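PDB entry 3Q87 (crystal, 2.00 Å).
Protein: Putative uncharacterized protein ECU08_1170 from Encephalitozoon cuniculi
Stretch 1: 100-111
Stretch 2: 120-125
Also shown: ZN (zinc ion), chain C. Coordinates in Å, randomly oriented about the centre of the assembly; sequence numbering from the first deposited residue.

Stretch 1 100-111: LRCDMCGLIYPI
Stretch 2 120-125: DTVESK

The C-terminal tail, residues 120-125, lies antiparallel along the outgoing arm of a zinc-binding hairpin and is held by one beta bridge, two side-chain hydrogen bonds to backbone carbonyls and a bridging water, burying 551 Å² in all. Within 100-111, the hairpin is closed by Leu 100 N to Tyr 109 O (2.9 Å), Tyr 109 N to Leu 100 O (2.8 Å) and Cys 102 N to Leu 107 O (2.9 Å). At its turn, Cys 102 SG (chi1 t) and Cys 105 SG (chi1 p) each bind zinc at 2.3 Å, and Leu 107 N donates to Cys 105 SG at 3.4 Å.

The register pairs Gly 106 with Ser 124, Leu 107 with Glu 123, Ile 108 with Val 122 and Tyr 109 with Thr 121. The bridge is reciprocal: Ile 108 N donates to Val 122 O (2.8 Å) and Val 122 N to Ile 108 O (3.1 Å), both residues having extended backbones (phi/psi -115/128 and -123/146). Their branched side chains (Ile 108 m, m; Val 122 t) meet with CB to CB at 3.7 Å, and Pro 110 CG adds apolar cover 4.2 Å from Val 122 CG2. Tyr 109 starts away from the tail, yet its ring edge meets Thr 121 CG2, 3.7 Å from CD1.

Gly 106 (phi/psi 73/3) suits its place doubly: its positive phi favours glycine, and a CB would clash with Lys 125 CG and Ser 124 OG. Ser 124 (chi1 p) donates from OG to Gly 106 O at 2.8 Å. Lys 125 (m, t, t, t) extends past the turn, placing NZ 2.7 Å from Met 104 O as donor. Water 1 donates to Cys 105 O (2.8 Å) and Glu 123 OE1 (2.7 Å) and accepts from Lys 125 N (2.9 Å), linking turn and tail.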

# COMPACT_ATOMS: atom_id res chain seq x y z
N LEU A 100 10.22 11.82 4.61
CA LEU A 100 9.36 12.41 3.60
C LEU A 100 8.63 13.59 4.24
O LEU A 100 8.03 13.44 5.29
CB LEU A 100 8.34 11.39 3.10
CG LEU A 100 8.92 10.17 2.38
CD1 LEU A 100 7.80 9.19 2.05
CD2 LEU A 100 9.68 10.57 1.11
N ARG A 101 8.67 14.75 3.59
CA ARG A 101 8.04 15.96 4.14
C ARG A 101 7.00 16.54 3.19
O ARG A 101 7.30 16.81 2.04
CB ARG A 101 9.12 17.02 4.46
CG ARG A 101 8.53 18.37 4.91
CD ARG A 101 9.59 19.39 5.32
NE ARG A 101 10.70 19.47 4.37
CZ ARG A 101 10.65 20.14 3.22
NH1 ARG A 101 9.54 20.79 2.87
NH2 ARG A 101 11.71 20.17 2.42
N CYS A 102 5.77 16.74 3.67
CA CYS A 102 4.74 17.40 2.89
C CYS A 102 5.12 18.85 2.66
O CYS A 102 5.37 19.57 3.61
CB CYS A 102 3.40 17.37 3.63
SG CYS A 102 2.10 18.37 2.79
N ASP A 103 5.17 19.28 1.41
CA ASP A 103 5.62 20.64 1.10
C ASP A 103 4.61 21.70 1.53
O ASP A 103 4.96 22.87 1.61
CB ASP A 103 5.97 20.79 -0.38
CG ASP A 103 4.75 20.69 -1.30
OD1 ASP A 103 3.67 20.28 -0.82
OD2 ASP A 103 4.87 21.01 -2.50
N MET A 104 3.36 21.30 1.80
CA MET A 104 2.35 22.28 2.17
C MET A 104 2.19 22.47 3.68
O MET A 104 2.10 23.61 4.14
CB MET A 104 0.99 21.94 1.54
CG MET A 104 0.98 22.04 0.02
SD MET A 104 1.16 23.73 -0.61
CE MET A 104 -0.24 24.49 0.23
N CYS A 105 2.15 21.38 4.44
CA CYS A 105 1.94 21.52 5.88
C CYS A 105 3.17 21.14 6.69
O CYS A 105 3.17 21.28 7.91
CB CYS A 105 0.74 20.69 6.33
SG CYS A 105 1.15 18.93 6.41
N GLY A 106 4.22 20.66 6.02
CA GLY A 106 5.44 20.27 6.71
C GLY A 106 5.41 18.97 7.53
O GLY A 106 6.37 18.64 8.20
N LEU A 107 4.29 18.25 7.49
CA LEU A 107 4.23 16.94 8.15
C LEU A 107 5.36 16.02 7.66
O LEU A 107 5.65 15.96 6.46
CB LEU A 107 2.88 16.28 7.87
CG LEU A 107 2.60 14.96 8.61
CD1 LEU A 107 2.29 15.26 10.07
CD2 LEU A 107 1.45 14.22 7.96
N ILE A 108 5.98 15.31 8.59
CA ILE A 108 7.11 14.45 8.30
C ILE A 108 6.82 12.97 8.55
O ILE A 108 6.38 12.60 9.64
CB ILE A 108 8.30 14.75 9.22
CG1 ILE A 108 8.74 16.21 9.11
CG2 ILE A 108 9.45 13.81 8.93
CD1 ILE A 108 9.36 16.54 7.82
N TYR A 109 7.09 12.15 7.53
CA TYR A 109 7.09 10.70 7.66
C TYR A 109 8.54 10.20 7.74
O TYR A 109 9.26 10.20 6.75
CB TYR A 109 6.44 10.04 6.44
CG TYR A 109 4.97 10.33 6.16
CD1 TYR A 109 4.09 10.68 7.18
CD2 TYR A 109 4.46 10.19 4.88
CE1 TYR A 109 2.76 10.91 6.91
CE2 TYR A 109 3.12 10.42 4.59
CZ TYR A 109 2.28 10.77 5.61
OH TYR A 109 0.96 10.98 5.34
N PRO A 110 8.97 9.76 8.91
CA PRO A 110 10.32 9.20 8.97
C PRO A 110 10.40 7.93 8.13
O PRO A 110 9.41 7.23 7.96
CB PRO A 110 10.49 8.84 10.46
CG PRO A 110 9.45 9.66 11.17
CD PRO A 110 8.30 9.74 10.22
N ILE A 111 11.58 7.66 7.59
CA ILE A 111 11.86 6.40 6.93
C ILE A 111 12.93 5.74 7.80
O ILE A 111 14.01 6.29 7.98
CB ILE A 111 12.36 6.62 5.49
CG1 ILE A 111 11.25 7.28 4.64
CG2 ILE A 111 12.82 5.30 4.86
CD1 ILE A 111 11.76 7.88 3.34
N ASP A 120 3.48 7.55 13.41
CA ASP A 120 4.21 8.38 14.36
C ASP A 120 4.98 9.46 13.61
O ASP A 120 6.14 9.28 13.24
CB ASP A 120 5.14 7.53 15.23
CG ASP A 120 4.38 6.54 16.11
OD1 ASP A 120 3.24 6.85 16.52
OD2 ASP A 120 4.92 5.44 16.38
N THR A 121 4.31 10.57 13.37
CA THR A 121 4.84 11.62 12.52
C THR A 121 5.57 12.70 13.31
O THR A 121 5.51 12.76 14.53
CB THR A 121 3.72 12.26 11.71
OG1 THR A 121 2.67 12.68 12.60
CG2 THR A 121 3.16 11.27 10.71
N VAL A 122 6.26 13.57 12.57
CA VAL A 122 6.95 14.72 13.14
C VAL A 122 6.42 15.98 12.45
O VAL A 122 6.08 15.95 11.28
CB VAL A 122 8.47 14.62 12.88
CG1 VAL A 122 9.21 15.70 13.63
CG2 VAL A 122 8.99 13.26 13.28
N GLU A 123 6.34 17.08 13.19
CA GLU A 123 6.03 18.38 12.61
C GLU A 123 7.30 19.16 12.32
O GLU A 123 8.26 19.09 13.09
CB GLU A 123 5.17 19.20 13.57
CG GLU A 123 3.86 18.55 13.95
CD GLU A 123 2.94 18.38 12.77
OE1 GLU A 123 3.10 19.11 11.77
OE2 GLU A 123 2.04 17.50 12.84
N SER A 124 7.32 19.93 11.24
CA SER A 124 8.50 20.69 10.89
C SER A 124 8.18 22.16 10.75
O SER A 124 9.09 22.98 10.59
CB SER A 124 9.11 20.18 9.59
OG SER A 124 8.33 20.57 8.47
N LYS A 125 6.90 22.49 10.77
CA LYS A 125 6.48 23.89 10.67
C LYS A 125 6.09 24.46 12.04
O LYS A 125 6.33 23.82 13.08
CB LYS A 125 5.35 24.06 9.65
CG LYS A 125 5.81 23.89 8.20
CD LYS A 125 4.79 24.47 7.22
CE LYS A 125 5.26 24.32 5.78
NZ LYS A 125 4.31 24.97 4.82
OXT LYS A 125 5.55 25.57 12.14
ZN ZN C . 0.42 18.11 4.34
O HOH W 1 4.62 20.77 10.24